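Local coordinates for EH1AB1 (Metagenome, PDB 6I8F), which hydrolyses esters as a serine hydrolase of the alpha/beta hydrolase fold, with sequence features of the hormone-sensitive lipase family, at the interface of chains A and B. Residues are numbered along the deposited sequence; one frame, centred on the assembly and turned at random. Chains: chain A/B, EH1AB1.

The interface of chains A and B. Residues chain A 289-292, 322; chain B 291-294, 318.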
ATOM      1  N   LYS A 289      -5.382  -7.547  -7.506  1.00 18.73           N
ATOM      2  CA  LYS A 289      -4.432  -6.536  -7.080  1.00 19.16           C
ATOM      3  C   LYS A 289      -4.875  -6.015  -5.707  1.00 18.93           C
ATOM      4  O   LYS A 289      -5.947  -5.446  -5.564  1.00 17.79           O
ATOM      5  CB  LYS A 289      -4.312  -5.376  -8.076  1.00 20.74           C
ATOM      6  CG  LYS A 289      -3.289  -4.314  -7.672  1.00 21.14           C
ATOM      7  CD  LYS A 289      -3.207  -3.129  -8.610  1.00 22.64           C
ATOM      8  CE  LYS A 289      -2.659  -3.505  -9.974  1.00 23.70           C
ATOM      9  NZ  LYS A 289      -2.636  -2.356 -10.917  1.00 24.38           N
ATOM     10  N   THR A 290      -4.032  -6.243  -4.698  1.00 17.54           N
ATOM     11  CA  THR A 290      -4.390  -5.971  -3.335  1.00 17.75           C
ATOM     12  C   THR A 290      -3.202  -5.316  -2.640  1.00 17.05           C
ATOM     13  O   THR A 290      -2.111  -5.860  -2.659  1.00 18.43           O
ATOM     14  CB  THR A 290      -4.798  -7.249  -2.595  1.00 18.24           C
ATOM     15  OG1 THR A 290      -5.758  -7.931  -3.401  1.00 19.24           O
ATOM     16  CG2 THR A 290      -5.353  -6.977  -1.212  1.00 18.28           C
ATOM     17  N   THR A 291      -3.451  -4.168  -2.018  1.00 15.63           N
ATOM     18  CA  THR A 291      -2.498  -3.527  -1.150  1.00 15.92           C
ATOM     19  C   THR A 291      -2.963  -3.692   0.299  1.00 16.39           C
ATOM     20  O   THR A 291      -4.043  -3.227   0.642  1.00 18.00           O
ATOM     21  CB  THR A 291      -2.378  -2.041  -1.492  1.00 15.07           C
ATOM     22  OG1 THR A 291      -2.077  -1.909  -2.883  1.00 15.10           O
ATOM     23  CG2 THR A 291      -1.336  -1.336  -0.654  1.00 14.92           C
ATOM     24  N   TYR A 292      -2.151  -4.351   1.127  1.00 16.23           N
ATOM     25  CA  TYR A 292      -2.457  -4.580   2.530  1.00 16.55           C
ATOM     26  C   TYR A 292      -1.468  -3.796   3.394  1.00 16.92           C
ATOM     27  O   TYR A 292      -0.273  -3.808   3.127  1.00 17.83           O
ATOM     28  CB  TYR A 292      -2.376  -6.065   2.901  1.00 16.70           C
ATOM     29  CG  TYR A 292      -2.449  -6.270   4.391  1.00 16.44           C
ATOM     30  CD1 TYR A 292      -3.659  -6.162   5.061  1.00 16.28           C
ATOM     31  CD2 TYR A 292      -1.306  -6.461   5.147  1.00 16.58           C
ATOM     32  CE1 TYR A 292      -3.737  -6.300   6.438  1.00 16.91           C
ATOM     33  CE2 TYR A 292      -1.363  -6.587   6.526  1.00 16.67           C
ATOM     34  CZ  TYR A 292      -2.582  -6.500   7.177  1.00 16.77           C
ATOM     35  OH  TYR A 292      -2.648  -6.632   8.536  1.00 16.47           O
ATOM     36  N   VAL A 322      -2.760   5.605  -2.384  1.00 17.95           N
ATOM     37  CA  VAL A 322      -2.861   4.360  -3.108  1.00 18.13           C
ATOM     38  C   VAL A 322      -4.040   4.431  -4.096  1.00 18.24           C
ATOM     39  O   VAL A 322      -3.933   3.968  -5.235  1.00 15.84           O
ATOM     40  CB  VAL A 322      -2.974   3.172  -2.135  1.00 18.88           C
ATOM     41  CG1 VAL A 322      -3.321   1.874  -2.847  1.00 18.98           C
ATOM     42  CG2 VAL A 322      -1.719   3.006  -1.293  1.00 19.10           C
TER
ATOM     43  N   THR B 291       3.445  -2.112   4.239  1.00 15.65           N
ATOM     44  CA  THR B 291       2.513  -2.135   3.130  1.00 15.82           C
ATOM     45  C   THR B 291       2.999  -3.178   2.120  1.00 16.15           C
ATOM     46  O   THR B 291       4.130  -3.085   1.623  1.00 16.65           O
ATOM     47  CB  THR B 291       2.381  -0.750   2.480  1.00 15.39           C
ATOM     48  OG1 THR B 291       2.015   0.189   3.493  1.00 15.47           O
ATOM     49  CG2 THR B 291       1.360  -0.703   1.360  1.00 15.55           C
ATOM     50  N   TYR B 292       2.133  -4.146   1.810  1.00 15.59           N
ATOM     51  CA  TYR B 292       2.407  -5.178   0.822  1.00 14.89           C
ATOM     52  C   TYR B 292       1.409  -5.049  -0.327  1.00 14.84           C
ATOM     53  O   TYR B 292       0.217  -4.869  -0.082  1.00 14.86           O
ATOM     54  CB  TYR B 292       2.293  -6.586   1.417  1.00 14.87           C
ATOM     55  CG  TYR B 292       2.350  -7.650   0.353  1.00 15.55           C
ATOM     56  CD1 TYR B 292       3.554  -7.999  -0.242  1.00 15.19           C
ATOM     57  CD2 TYR B 292       1.197  -8.268  -0.114  1.00 15.31           C
ATOM     58  CE1 TYR B 292       3.614  -8.937  -1.261  1.00 15.11           C
ATOM     59  CE2 TYR B 292       1.245  -9.207  -1.132  1.00 15.46           C
ATOM     60  CZ  TYR B 292       2.457  -9.553  -1.704  1.00 15.42           C
ATOM     61  OH  TYR B 292       2.514 -10.480  -2.719  1.00 15.89           O
ATOM     62  N   VAL B 293       1.890  -5.174  -1.567  1.00 14.64           N
ATOM     63  CA  VAL B 293       1.003  -5.203  -2.730  1.00 15.36           C
ATOM     64  C   VAL B 293       1.508  -6.240  -3.736  1.00 15.33           C
ATOM     65  O   VAL B 293       2.691  -6.307  -4.034  1.00 15.27           O
ATOM     66  CB  VAL B 293       0.817  -3.827  -3.403  1.00 15.06           C
ATOM     67  CG1 VAL B 293       2.122  -3.180  -3.818  1.00 15.17           C
ATOM     68  CG2 VAL B 293      -0.117  -3.914  -4.597  1.00 15.07           C
ATOM     69  N   ASN B 294       0.569  -7.021  -4.274  1.00 15.45           N
ATOM     70  CA  ASN B 294       0.850  -7.881  -5.400  1.00 16.34           C
ATOM     71  C   ASN B 294       0.158  -7.301  -6.643  1.00 16.91           C
ATOM     72  O   ASN B 294      -1.048  -7.010  -6.598  1.00 16.70           O
ATOM     73  CB  ASN B 294       0.407  -9.317  -5.126  1.00 15.92           C
ATOM     74  CG  ASN B 294       0.746 -10.259  -6.262  1.00 16.80           C
ATOM     75  OD1 ASN B 294      -0.146 -10.910  -6.820  1.00 19.07           O
ATOM     76  ND2 ASN B 294       2.026 -10.370  -6.582  1.00 15.46           N
ATOM     77  N   GLU B 318       2.302   4.078  -7.104  1.00 16.99           N
ATOM     78  CA  GLU B 318       1.899   3.554  -5.812  1.00 16.51           C
ATOM     79  C   GLU B 318       3.078   3.615  -4.836  1.00 15.67           C
ATOM     80  O   GLU B 318       2.929   4.029  -3.694  1.00 15.71           O
ATOM     81  CB  GLU B 318       1.374   2.124  -5.902  1.00 17.38           C
ATOM     82  CG  GLU B 318       0.828   1.667  -4.555  1.00 18.18           C
ATOM     83  CD  GLU B 318       0.103   0.337  -4.513  1.00 18.58           C
ATOM     84  OE1 GLU B 318      -0.027  -0.320  -5.585  1.00 19.07           O
ATOM     85  OE2 GLU B 318      -0.332  -0.034  -3.401  1.00 17.92           O
TER
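A:Tyr292 and B:Tyr292 pair backbone to backbone where the strands 290-296 of the two chains run antiparallel, so that the central sheets of both subunits join edge to edge across the two-fold axis. A:Tyr292 N donates to B:Tyr292 O at 2.7 Å, and B:Tyr292 N returns a bond to A:Tyr292 O at 2.8 Å. Two residues further along each strand, B:Asn294 N makes a weak bond to A:Thr290 O.

A:Thr291 carries the side-chain contact. Its hydroxyl OG1 lies anti to the carbonyl carbon (chi1 -54°) and donates to the carboxylate oxygen OE2 of B:Glu318 at 2.6 Å. The two side chains meet tip to tip. OE2 receives the hydroxyl through its syn lone pair, on the side of OE1. B:Glu318 reaches the strand from helix 310-327 with CG anti to the backbone N (chi1 -174°) and an extended chain beyond. A:Val322, on the matching helix of chain A, crosses that carboxylate, with CG1 at 3.6 Å from OE2. OE2 thus meets the A:Thr291 hydroxyl and has methyl groups of A:Thr291 and A:Val322 close by. An alanine in place of B:Glu318 would probably leave the A:Thr291 hydroxyl without this acceptor and open a gap beside A:Val322 CG1. A:Lys289 NZ stands 6.3 Å from B:Glu318 OE1, too far for a salt bridge, though its charge may weakly favour the carboxylate.

B:Val293 packs next to the same threonine, its methyl CG2 at 3.3 Å from A:Thr291 OG1. Seen from OG1, the valine methyl and OE2 lie at roughly a right angle, so the methyl flanks the bond. The strand pairing and the helix-to-strand bond are consistent with a dimer built on a continuous sheet, but the structure alone does not show that this dimer forms in solution. Near the two-fold axis the methyls A:Thr291 CG2 and B:Thr291 CG2 meet tightly, at 3.4 Å.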